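PDB 1RFE: conserved protein, which is of unknown function but probably binds coenzyme F420 and may act as an oxidoreductase on CH-CH groups. Local coordinates for residues I15-V19 and R84-F88; F18-S22 and L73-G77; S87-E93 and R135-T141. The contacts are given in a common frame with arbitrary orientation. Where two conformers were deposited one is given. Residue numbers count along the deposited sequence, not the author numbering.

Interaction 1: residues I15-V19 and R84-F88; sequences IADFV and RGVSF
Segment 15-19 is one turn and a little more of the helix 12-21, closed by the bond from V19 N to I15 O (2.8 Å), and segment 84-88 is the extended start of strand 84-95. The helix lies across the strand almost at right angles: the N-to-C directions of the two short axes differ by 94° (signed crossing angle -94°), and the axes approach to 9.2 Å. The CA of I15 stands 7.1 Å from that of V86, and the CA of F18 8.0 Å from that of G85. This is the N-terminal helix packing on the curled antiparallel sheet of a split-barrel fold of the pyridoxamine 5'-phosphate oxidase type. F18, with chi1 t, directs its ring at the strand. F18 CD2 comes to 3.8 Å from V86 CG1, which meets the ring edge, and F18 CE2 lies 3.8 Å from G85 CA. V86 (chi1 p) also points toward the helix, and its CG2 lies 4.1 Å from I15 CG2. F88, chi1 m, reaches back so that its ring edge meets V19 CG2 at 4.0 Å from CZ and I15 CG2 at 4.3 Å from the same atom. The contact is apolar apart from R84, whose guanidinium turns one face to the F18 ring while forming a salt bridge with D76; the nearest pair is R84 NE to F18 CE1, 3.5 Å.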
ATOM      1  N   ILE A  15      -8.071   0.071 -10.303  1.00 25.15           N
ATOM      2  CA  ILE A  15      -6.919   0.193  -9.400  1.00 24.88           C
ATOM      3  C   ILE A  15      -7.383   0.835  -8.102  1.00 24.59           C
ATOM      4  O   ILE A  15      -7.126   0.321  -7.016  1.00 23.49           O
ATOM      5  CB  ILE A  15      -5.815   1.050 -10.055  1.00 24.33           C
ATOM      6  CG1 ILE A  15      -5.174   0.304 -11.214  1.00 25.76           C
ATOM      7  CG2 ILE A  15      -4.703   1.488  -9.048  1.00 24.59           C
ATOM      8  CD1 ILE A  15      -4.323   1.213 -12.116  1.00 27.43           C
ATOM      9  N   ALA A  16      -8.110   1.930  -8.222  1.00 25.11           N
ATOM     10  CA  ALA A  16      -8.737   2.562  -7.049  1.00 26.10           C
ATOM     11  C   ALA A  16      -9.511   1.570  -6.170  1.00 26.71           C
ATOM     12  O   ALA A  16      -9.238   1.490  -4.996  1.00 26.90           O
ATOM     13  CB  ALA A  16      -9.583   3.757  -7.458  1.00 25.59           C
ATOM     14  N   ASP A  17     -10.419   0.788  -6.762  1.00 27.64           N
ATOM     15  CA  ASP A  17     -11.165  -0.251  -6.056  1.00 28.10           C
ATOM     16  C   ASP A  17     -10.263  -1.270  -5.416  1.00 26.49           C
ATOM     17  O   ASP A  17     -10.503  -1.674  -4.295  1.00 25.29           O
ATOM     18  CB  ASP A  17     -12.182  -0.985  -6.991  1.00 28.58           C
ATOM     19  CG  ASP A  17     -13.336  -0.081  -7.446  1.00 34.72           C
ATOM     20  OD1 ASP A  17     -13.361   1.126  -7.050  1.00 40.32           O
ATOM     21  OD2 ASP A  17     -14.285  -0.477  -8.209  1.00 40.44           O
ATOM     22  N   PHE A  18      -9.200  -1.650  -6.111  1.00 26.12           N
ATOM     23  CA  PHE A  18      -8.278  -2.670  -5.625  1.00 24.67           C
ATOM     24  C   PHE A  18      -7.471  -2.140  -4.402  1.00 23.60           C
ATOM     25  O   PHE A  18      -7.295  -2.846  -3.420  1.00 22.87           O
ATOM     26  CB  PHE A  18      -7.347  -3.161  -6.766  1.00 24.36           C
ATOM     27  CG  PHE A  18      -6.457  -4.298  -6.382  1.00 21.79           C
ATOM     28  CD1 PHE A  18      -6.992  -5.560  -6.138  1.00 23.48           C
ATOM     29  CD2 PHE A  18      -5.058  -4.116  -6.275  1.00 22.97           C
ATOM     30  CE1 PHE A  18      -6.167  -6.643  -5.789  1.00 23.70           C
ATOM     31  CE2 PHE A  18      -4.245  -5.158  -5.913  1.00 19.38           C
ATOM     32  CZ  PHE A  18      -4.789  -6.447  -5.663  1.00 20.65           C
ATOM     33  N   VAL A  19      -7.019  -0.899  -4.468  1.00 22.80           N
ATOM     34  CA  VAL A  19      -6.307  -0.260  -3.340  1.00 23.40           C
ATOM     35  C   VAL A  19      -7.239  -0.149  -2.107  1.00 23.10           C
ATOM     36  O   VAL A  19      -6.805  -0.382  -0.992  1.00 23.45           O
ATOM     37  CB  VAL A  19      -5.773   1.117  -3.726  1.00 23.75           C
ATOM     38  CG1 VAL A  19      -5.425   1.947  -2.503  1.00 24.45           C
ATOM     39  CG2 VAL A  19      -4.512   1.022  -4.649  1.00 25.07           C
ATOM     40  N   ARG A  84      -3.846 -10.831  -9.875  1.00 26.57           N
ATOM     41  CA  ARG A  84      -4.017  -9.426 -10.099  1.00 26.18           C
ATOM     42  C   ARG A  84      -3.226  -8.594  -9.089  1.00 26.11           C
ATOM     43  O   ARG A  84      -2.893  -9.054  -7.972  1.00 25.44           O
ATOM     44  CB  ARG A  84      -5.456  -9.021 -10.117  1.00 27.15           C
ATOM     45  CG  ARG A  84      -6.363  -9.565  -9.088  1.00 31.02           C
ATOM     46  CD  ARG A  84      -7.578  -8.602  -8.859  1.00 35.48           C
ATOM     47  NE  ARG A  84      -8.226  -8.835  -7.588  1.00 40.50           N
ATOM     48  CZ  ARG A  84      -9.481  -8.554  -7.300  1.00 45.72           C
ATOM     49  NH1 ARG A  84     -10.319  -8.035  -8.212  1.00 47.44           N
ATOM     50  NH2 ARG A  84      -9.914  -8.814  -6.067  1.00 47.62           N
ATOM     51  N   GLY A  85      -2.895  -7.386  -9.520  1.00 23.54           N
ATOM     52  CA  GLY A  85      -2.062  -6.553  -8.723  1.00 23.67           C
ATOM     53  C   GLY A  85      -1.749  -5.200  -9.317  1.00 22.82           C
ATOM     54  O   GLY A  85      -2.104  -4.886 -10.448  1.00 20.89           O
ATOM     55  N   VAL A  86      -1.059  -4.410  -8.503  1.00 21.01           N
ATOM     56  CA  VAL A  86      -0.639  -3.100  -8.895  1.00 20.55           C
ATOM     57  C   VAL A  86       0.674  -2.786  -8.152  1.00 20.67           C
ATOM     58  O   VAL A  86       0.827  -3.067  -6.965  1.00 20.85           O
ATOM     59  CB  VAL A  86      -1.721  -2.047  -8.669  1.00 20.39           C
ATOM     60  CG1 VAL A  86      -2.076  -1.930  -7.183  1.00 20.77           C
ATOM     61  CG2 VAL A  86      -1.309  -0.756  -9.202  1.00 19.23           C
ATOM     62  N   SER A  87       1.605  -2.223  -8.893  1.00 19.48           N
ATOM     63  CA  SER A  87       2.957  -1.984  -8.419  1.00 21.76           C
ATOM     64  C   SER A  87       3.259  -0.504  -8.672  1.00 21.97           C
ATOM     65  O   SER A  87       3.138  -0.029  -9.821  1.00 22.81           O
ATOM     66  CB  SER A  87       3.925  -2.866  -9.222  1.00 21.48           C
ATOM     67  OG  SER A  87       5.238  -2.758  -8.712  1.00 29.48           O
ATOM     68  N   PHE A  88       3.624   0.206  -7.609  1.00 21.20           N
ATOM     69  CA  PHE A  88       3.868   1.649  -7.614  1.00 21.70           C
ATOM     70  C   PHE A  88       5.343   1.891  -7.344  1.00 22.04           C
ATOM     71  O   PHE A  88       5.943   1.250  -6.470  1.00 20.66           O
ATOM     72  CB  PHE A  88       3.100   2.346  -6.472  1.00 22.12           C
ATOM     73  CG  PHE A  88       1.591   2.174  -6.544  1.00 24.13           C
ATOM     74  CD1 PHE A  88       0.880   2.740  -7.565  1.00 26.33           C
ATOM     75  CD2 PHE A  88       0.911   1.414  -5.608  1.00 27.70           C
ATOM     76  CE1 PHE A  88      -0.490   2.611  -7.617  1.00 27.33           C
ATOM     77  CE2 PHE A  88      -0.481   1.272  -5.664  1.00 26.36           C
ATOM     78  CZ  PHE A  88      -1.164   1.867  -6.633  1.00 27.74           C
TER

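Interaction 2: residues F18-S22 and L73-G77; sequences FVNSS and LLEDG
The last turn of helix 12-21 and the residue following it, S22, face the end of strand 69-76, with S22 and L74 closest in the backbone (CA to CA 7.4 Å). L74, chi1 m and chi2 t, points toward the helix. The CB of L74 is 3.6 Å from F18 CE2, its CD1 3.8 Å from V19 CG2, and its CD2 3.9 Å from S22 CB. The side chain of E75 turns away, as strand alternation requires, but its backbone C lies 4.1 Å from F18 CZ, at the ring edge. Here the helix C-terminus covers the sheet of the split barrel: F18 (chi1 t) lies over strands 69-76 and 84-95, while S22, leaving helical angles at phi/psi -70/160, gives both N (2.9 Å) and OG (2.8 Å) to F18 O. D76, chi1 p, points back toward the helix. The OD1 of D76 sits 3.5 Å from F18 CE1, at the ring edge and near its plane, and forms a salt bridge with R84 on the adjacent strand. At G77 the strand has ended, with phi/psi 101/135, angles that call for glycine.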
ATOM      1  N   PHE A  18      -9.200  -1.650  -6.111  1.00 26.12           N
ATOM      2  CA  PHE A  18      -8.278  -2.670  -5.625  1.00 24.67           C
ATOM      3  C   PHE A  18      -7.471  -2.140  -4.402  1.00 23.60           C
ATOM      4  O   PHE A  18      -7.295  -2.846  -3.420  1.00 22.87           O
ATOM      5  CB  PHE A  18      -7.347  -3.161  -6.766  1.00 24.36           C
ATOM      6  CG  PHE A  18      -6.457  -4.298  -6.382  1.00 21.79           C
ATOM      7  CD1 PHE A  18      -6.992  -5.560  -6.138  1.00 23.48           C
ATOM      8  CD2 PHE A  18      -5.058  -4.116  -6.275  1.00 22.97           C
ATOM      9  CE1 PHE A  18      -6.167  -6.643  -5.789  1.00 23.70           C
ATOM     10  CE2 PHE A  18      -4.245  -5.158  -5.913  1.00 19.38           C
ATOM     11  CZ  PHE A  18      -4.789  -6.447  -5.663  1.00 20.65           C
ATOM     12  N   VAL A  19      -7.019  -0.899  -4.468  1.00 22.80           N
ATOM     13  CA  VAL A  19      -6.307  -0.260  -3.340  1.00 23.40           C
ATOM     14  C   VAL A  19      -7.239  -0.149  -2.107  1.00 23.10           C
ATOM     15  O   VAL A  19      -6.805  -0.382  -0.992  1.00 23.45           O
ATOM     16  CB  VAL A  19      -5.773   1.117  -3.726  1.00 23.75           C
ATOM     17  CG1 VAL A  19      -5.425   1.947  -2.503  1.00 24.45           C
ATOM     18  CG2 VAL A  19      -4.512   1.022  -4.649  1.00 25.07           C
ATOM     19  N   ASN A  20      -8.507   0.233  -2.312  1.00 22.74           N
ATOM     20  CA  ASN A  20      -9.488   0.289  -1.232  1.00 22.61           C
ATOM     21  C   ASN A  20      -9.863  -1.065  -0.691  1.00 22.49           C
ATOM     22  O   ASN A  20     -10.075  -1.207   0.514  1.00 23.19           O
ATOM     23  CB  ASN A  20     -10.758   1.041  -1.675  1.00 23.12           C
ATOM     24  CG  ASN A  20     -10.578   2.532  -1.642  1.00 25.62           C
ATOM     25  OD1 ASN A  20     -10.859   3.248  -2.633  1.00 32.94           O
ATOM     26  ND2 ASN A  20     -10.119   3.026  -0.508  1.00 24.22           N
ATOM     27  N   SER A  21      -9.905  -2.074  -1.556  1.00 21.90           N
ATOM     28  CA  SER A  21     -10.272  -3.416  -1.139  1.00 23.22           C
ATOM     29  C   SER A  21      -9.194  -4.248  -0.477  1.00 22.91           C
ATOM     30  O   SER A  21      -9.505  -5.041   0.406  1.00 24.43           O
ATOM     31  CB  SER A  21     -10.778  -4.210  -2.334  1.00 23.71           C
ATOM     32  OG  SER A  21     -11.876  -3.494  -2.780  1.00 27.46           O
ATOM     33  N   SER A  22      -7.949  -4.067  -0.883  1.00 22.27           N
ATOM     34  CA  SER A  22      -6.828  -4.811  -0.296  1.00 21.41           C
ATOM     35  C   SER A  22      -6.530  -4.386   1.142  1.00 21.65           C
ATOM     36  O   SER A  22      -6.939  -3.286   1.601  1.00 22.79           O
ATOM     37  CB  SER A  22      -5.599  -4.662  -1.189  1.00 20.53           C
ATOM     38  OG  SER A  22      -5.885  -5.073  -2.525  1.00 18.29           O
ATOM     39  N   LEU A  73       3.793  -2.586  -3.452  1.00 18.15           N
ATOM     40  CA  LEU A  73       3.172  -3.618  -4.270  1.00 19.11           C
ATOM     41  C   LEU A  73       1.972  -4.266  -3.556  1.00 19.31           C
ATOM     42  O   LEU A  73       2.073  -4.695  -2.417  1.00 18.27           O
ATOM     43  CB  LEU A  73       4.203  -4.705  -4.647  1.00 18.90           C
ATOM     44  CG  LEU A  73       3.748  -5.825  -5.640  1.00 24.35           C
ATOM     45  CD1 LEU A  73       4.884  -6.421  -6.466  1.00 28.38           C
ATOM     46  CD2 LEU A  73       3.089  -7.010  -4.920  1.00 25.66           C
ATOM     47  N   LEU A  74       0.855  -4.328  -4.268  1.00 19.80           N
ATOM     48  CA  LEU A  74      -0.342  -5.030  -3.860  1.00 21.03           C
ATOM     49  C   LEU A  74      -0.623  -6.146  -4.848  1.00 23.04           C
ATOM     50  O   LEU A  74      -0.565  -5.932  -6.046  1.00 24.79           O
ATOM     51  CB  LEU A  74      -1.542  -4.074  -3.868  1.00 21.50           C
ATOM     52  CG  LEU A  74      -1.588  -2.964  -2.822  1.00 20.61           C
ATOM     53  CD1 LEU A  74      -2.606  -1.906  -3.163  1.00 22.81           C
ATOM     54  CD2 LEU A  74      -1.866  -3.592  -1.439  1.00 22.41           C
ATOM     55  N   GLU A  75      -1.015  -7.305  -4.347  1.00 23.14           N
ATOM     56  CA  GLU A  75      -1.252  -8.441  -5.187  1.00 25.74           C
ATOM     57  C   GLU A  75      -2.231  -9.389  -4.538  1.00 24.90           C
ATOM     58  O   GLU A  75      -2.221  -9.566  -3.301  1.00 23.91           O
ATOM     59  CB  GLU A  75       0.114  -9.129  -5.491  1.00 26.88           C
ATOM     60  CG  GLU A  75       0.280 -10.623  -5.268  1.00 32.99           C
ATOM     61  CD  GLU A  75       0.234 -11.095  -3.831  1.00 41.12           C
ATOM     62  OE1 GLU A  75       0.891 -10.492  -2.954  1.00 48.89           O
ATOM     63  OE2 GLU A  75      -0.462 -12.105  -3.592  1.00 46.61           O
ATOM     64  N   ASP A  76      -3.088 -10.004  -5.354  1.00 24.35           N
ATOM     65  CA  ASP A  76      -3.793 -11.161  -4.868  1.00 25.30           C
ATOM     66  C   ASP A  76      -4.101 -12.167  -5.972  1.00 24.89           C
ATOM     67  O   ASP A  76      -3.577 -12.055  -7.073  1.00 21.84           O
ATOM     68  CB  ASP A  76      -5.026 -10.726  -4.079  1.00 26.92           C
ATOM     69  CG  ASP A  76      -6.167 -10.277  -4.947  1.00 30.98           C
ATOM     70  OD1 ASP A  76      -6.022 -10.115  -6.178  1.00 34.35           O
ATOM     71  OD2 ASP A  76      -7.280 -10.011  -4.456  1.00 40.44           O
ATOM     72  N   GLY A  77      -4.892 -13.176  -5.658  1.00 24.90           N
ATOM     73  CA  GLY A  77      -5.188 -14.220  -6.634  1.00 27.47           C
ATOM     74  C   GLY A  77      -4.353 -15.464  -6.367  1.00 28.37           C
ATOM     75  O   GLY A  77      -3.152 -15.369  -6.155  1.00 28.46           O
TER

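Interaction 3: residues S87-E93 and R135-T141; sequences SFEGVAE and RIVARRT
Strand 87-93 pairs antiparallel with strands 135-138 and 140-141; its axis and that of 135-138 lie 135° apart, 4.8 Å at closest approach. Nearly every main-chain donor and acceptor facing across is used in hydrogen-bonded pairs. E93 N donates to R135 O (3.0 Å) and R135 N to E93 O (2.9 Å); V91 N donates to V137 O (3.0 Å), and V137 N to V91 O (2.8 Å). Non-hydrogen-bonded pairs alternate with these: A92 with I136, G90 with A138 and F88 with T141. Between G90 and E89 the register slips by one residue in a classic beta bulge, where E89 O accepts from both R139 N (2.9 Å) and R140 N (3.1 Å), and E89 N donates to R140 O (2.9 Å). The chain turns a corner at R139, so in this split barrel the earlier part of strand 84-95 pairs with 140-145 and its later part with 131-138. G90 suits this site: a CB would clash with V137 O, which takes a CA-H...O contact from G90 CA at 3.2 Å. Water 1 donates to S87 O (2.8 Å) and weakly to R140 O (3.3 Å). On the face of V91 and V137, E93 OE1 forms a salt bridge with R135 NH1 (3.0 Å), and R135 NE a second with E49; E89 OE1 and R140 NH1 make a long one, 3.6 Å.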
ATOM      1  N   SER A  87       1.605  -2.223  -8.893  1.00 19.48           N
ATOM      2  CA  SER A  87       2.957  -1.984  -8.419  1.00 21.76           C
ATOM      3  C   SER A  87       3.259  -0.504  -8.672  1.00 21.97           C
ATOM      4  O   SER A  87       3.138  -0.029  -9.821  1.00 22.81           O
ATOM      5  CB  SER A  87       3.925  -2.866  -9.222  1.00 21.48           C
ATOM      6  OG  SER A  87       5.238  -2.758  -8.712  1.00 29.48           O
ATOM      7  N   PHE A  88       3.624   0.206  -7.609  1.00 21.20           N
ATOM      8  CA  PHE A  88       3.868   1.649  -7.614  1.00 21.70           C
ATOM      9  C   PHE A  88       5.343   1.891  -7.344  1.00 22.04           C
ATOM     10  O   PHE A  88       5.943   1.250  -6.470  1.00 20.66           O
ATOM     11  CB  PHE A  88       3.100   2.346  -6.472  1.00 22.12           C
ATOM     12  CG  PHE A  88       1.591   2.174  -6.544  1.00 24.13           C
ATOM     13  CD1 PHE A  88       0.880   2.740  -7.565  1.00 26.33           C
ATOM     14  CD2 PHE A  88       0.911   1.414  -5.608  1.00 27.70           C
ATOM     15  CE1 PHE A  88      -0.490   2.611  -7.617  1.00 27.33           C
ATOM     16  CE2 PHE A  88      -0.481   1.272  -5.664  1.00 26.36           C
ATOM     17  CZ  PHE A  88      -1.164   1.867  -6.633  1.00 27.74           C
ATOM     18  N   GLU A  89       5.934   2.802  -8.107  1.00 20.63           N
ATOM     19  CA  GLU A  89       7.238   3.304  -7.793  1.00 21.46           C
ATOM     20  C   GLU A  89       7.045   4.815  -7.695  1.00 21.26           C
ATOM     21  O   GLU A  89       6.279   5.389  -8.443  1.00 19.95           O
ATOM     22  CB  GLU A  89       8.270   2.900  -8.861  1.00 22.05           C
ATOM     23  CG  GLU A  89       8.476   1.395  -8.906  1.00 22.89           C
ATOM     24  CD  GLU A  89       9.430   0.910  -9.962  1.00 29.90           C
ATOM     25  OE1 GLU A  89       9.968   1.780 -10.695  1.00 32.93           O
ATOM     26  OE2 GLU A  89       9.680  -0.360 -10.019  1.00 33.10           O
ATOM     27  N   GLY A  90       7.706   5.431  -6.740  1.00 20.50           N
ATOM     28  CA  GLY A  90       7.572   6.874  -6.558  1.00 21.44           C
ATOM     29  C   GLY A  90       8.419   7.438  -5.476  1.00 21.12           C
ATOM     30  O   GLY A  90       9.574   7.012  -5.269  1.00 19.86           O
ATOM     31  N   VAL A  91       7.811   8.405  -4.784  1.00 22.92           N
ATOM     32  CA  VAL A  91       8.436   9.103  -3.678  1.00 23.48           C
ATOM     33  C   VAL A  91       7.434   9.153  -2.522  1.00 23.61           C
ATOM     34  O   VAL A  91       6.215   9.175  -2.723  1.00 23.14           O
ATOM     35  CB  VAL A  91       8.900  10.530  -4.077  1.00 23.88           C
ATOM     36  CG1 VAL A  91       9.909  10.482  -5.203  1.00 26.58           C
ATOM     37  CG2 VAL A  91       7.722  11.408  -4.473  1.00 24.04           C
ATOM     38  N   ALA A  92       7.966   9.089  -1.317  1.00 22.98           N
ATOM     39  CA  ALA A  92       7.208   9.276  -0.102  1.00 23.70           C
ATOM     40  C   ALA A  92       7.493  10.669   0.467  1.00 24.64           C
ATOM     41  O   ALA A  92       8.618  11.109   0.396  1.00 23.85           O
ATOM     42  CB  ALA A  92       7.654   8.301   0.907  1.00 24.00           C
ATOM     43  N   GLU A  93       6.458  11.338   1.011  1.00 24.46           N
ATOM     44  CA  GLU A  93       6.631  12.443   1.949  1.00 24.85           C
ATOM     45  C   GLU A  93       6.310  12.000   3.390  1.00 24.84           C
ATOM     46  O   GLU A  93       5.314  11.352   3.652  1.00 24.61           O
ATOM     47  CB  GLU A  93       5.702  13.576   1.584  1.00 26.76           C
ATOM     48  CG  GLU A  93       5.830  14.819   2.461  1.00 27.30           C
ATOM     49  CD  GLU A  93       4.674  15.803   2.240  1.00 30.54           C
ATOM     50  OE1 GLU A  93       3.792  15.496   1.398  1.00 30.77           O
ATOM     51  OE2 GLU A  93       4.647  16.864   2.932  1.00 32.41           O
ATOM     52  N   ARG A 135       3.109   9.517   3.081  1.00 21.43           N
ATOM     53  CA  ARG A 135       2.302   9.603   1.907  1.00 22.82           C
ATOM     54  C   ARG A 135       3.068   9.058   0.702  1.00 22.61           C
ATOM     55  O   ARG A 135       4.118   9.540   0.381  1.00 22.28           O
ATOM     56  CB  ARG A 135       1.894  11.060   1.700  1.00 23.39           C
ATOM     57  CG  ARG A 135       1.119  11.429   0.443  1.00 27.33           C
ATOM     58  CD  ARG A 135       0.966  12.983   0.385  1.00 35.02           C
ATOM     59  NE  ARG A 135       0.716  13.581  -0.908  1.00 40.72           N
ATOM     60  CZ  ARG A 135       1.597  14.288  -1.660  1.00 44.70           C
ATOM     61  NH1 ARG A 135       2.869  14.552  -1.302  1.00 43.73           N
ATOM     62  NH2 ARG A 135       1.163  14.773  -2.814  1.00 45.86           N
ATOM     63  N   ILE A 136       2.493   8.061   0.042  1.00 22.19           N
ATOM     64  CA  ILE A 136       3.058   7.465  -1.166  1.00 22.61           C
ATOM     65  C   ILE A 136       2.532   8.178  -2.409  1.00 22.55           C
ATOM     66  O   ILE A 136       1.315   8.209  -2.712  1.00 22.75           O
ATOM     67  CB  ILE A 136       2.801   5.968  -1.184  1.00 22.37           C
ATOM     68  CG1 ILE A 136       3.477   5.400   0.080  1.00 24.58           C
ATOM     69  CG2 ILE A 136       3.328   5.338  -2.517  1.00 24.99           C
ATOM     70  CD1 ILE A 136       3.389   3.942   0.282  1.00 29.00           C
ATOM     71  N   VAL A 137       3.464   8.778  -3.126  1.00 21.65           N
ATOM     72  CA  VAL A 137       3.131   9.429  -4.384  1.00 22.85           C
ATOM     73  C   VAL A 137       3.730   8.656  -5.544  1.00 23.14           C
ATOM     74  O   VAL A 137       4.942   8.549  -5.657  1.00 22.36           O
ATOM     75  CB  VAL A 137       3.669  10.837  -4.431  1.00 22.89           C
ATOM     76  CG1 VAL A 137       3.187  11.506  -5.749  1.00 24.56           C
ATOM     77  CG2 VAL A 137       3.199  11.596  -3.232  1.00 26.13           C
ATOM     78  N   ALA A 138       2.878   8.103  -6.394  1.00 22.55           N
ATOM     79  CA  ALA A 138       3.340   7.249  -7.444  1.00 23.81           C
ATOM     80  C   ALA A 138       3.749   8.123  -8.657  1.00 24.91           C
ATOM     81  O   ALA A 138       3.075   9.092  -8.995  1.00 25.17           O
ATOM     82  CB  ALA A 138       2.245   6.311  -7.827  1.00 24.59           C
ATOM     83  N   ARG A 139       4.848   7.760  -9.296  1.00 25.44           N
ATOM     84  CA  ARG A 139       5.217   8.329 -10.583  1.00 26.14           C
ATOM     85  C   ARG A 139       5.126   7.307 -11.693  1.00 26.35           C
ATOM     86  O   ARG A 139       5.040   7.681 -12.826  1.00 24.97           O
ATOM     87  CB  ARG A 139       6.630   8.845 -10.571  1.00 27.48           C
ATOM     88  CG  ARG A 139       7.031   9.434  -9.268  1.00 29.95           C
ATOM     89  CD  ARG A 139       7.438  10.816  -9.292  1.00 35.49           C
ATOM     90  NE  ARG A 139       6.251  11.583  -8.839  0.65 36.40           N
ATOM     91  CZ  ARG A 139       6.370  12.771  -8.256  0.65 35.77           C
ATOM     92  NH1 ARG A 139       7.577  13.282  -8.080  0.65 34.74           N
ATOM     93  NH2 ARG A 139       5.313  13.458  -7.858  0.65 37.86           N
ATOM     94  N   ARG A 140       5.227   6.028 -11.342  1.00 25.95           N
ATOM     95  CA  ARG A 140       5.127   4.926 -12.279  1.00 27.07           C
ATOM     96  C   ARG A 140       4.252   3.859 -11.646  1.00 26.27           C
ATOM     97  O   ARG A 140       4.416   3.469 -10.476  1.00 24.75           O
ATOM     98  CB  ARG A 140       6.477   4.372 -12.624  1.00 27.01           C
ATOM     99  CG  ARG A 140       6.449   3.186 -13.588  1.00 33.69           C
ATOM    100  CD  ARG A 140       7.834   2.828 -14.247  1.00 40.16           C
ATOM    101  NE  ARG A 140       7.853   1.521 -14.949  1.00 46.17           N
ATOM    102  CZ  ARG A 140       7.808   0.311 -14.354  1.00 50.03           C
ATOM    103  NH1 ARG A 140       7.695   0.187 -13.031  1.00 52.28           N
ATOM    104  NH2 ARG A 140       7.879  -0.798 -15.089  1.00 53.20           N
ATOM    105  N   THR A 141       3.303   3.411 -12.446  1.00 25.83           N
ATOM    106  CA  THR A 141       2.313   2.475 -12.047  1.00 25.61           C
ATOM    107  C   THR A 141       2.254   1.414 -13.116  1.00 26.31           C
ATOM    108  O   THR A 141       2.171   1.720 -14.289  1.00 26.67           O
ATOM    109  CB  THR A 141       0.981   3.155 -11.978  1.00 26.20           C
ATOM    110  OG1 THR A 141       1.005   4.126 -10.929  1.00 26.65           O
ATOM    111  CG2 THR A 141      -0.130   2.160 -11.571  1.00 22.99           C
TER
HETATM  112  O   HOH W   1       5.526   0.499 -11.228  1.00 26.94           O

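From the N terminus, helix 12-21 makes the first two contacts; both share F18 and V19, with I15 added in interaction 1 and S22 in interaction 2. Interaction 2 closes the loop from the helix to strand 69-76, and interaction 1 encloses it, returning to the helix from the next strand, 84-95. The two are joined directly, since R84 NE and D76 OD1 form a salt bridge of 2.9 Å between neighbouring strands. Interaction 3 opens where interaction 1 ends, at S87 and F88, and closes over the two helices 98-112 and 122-127 onto strands 131-138 and 140-145. F88 serves both contacts, and V86 CG2 packs on T141 CG2 (3.9 Å), tying interaction 1 to interaction 3.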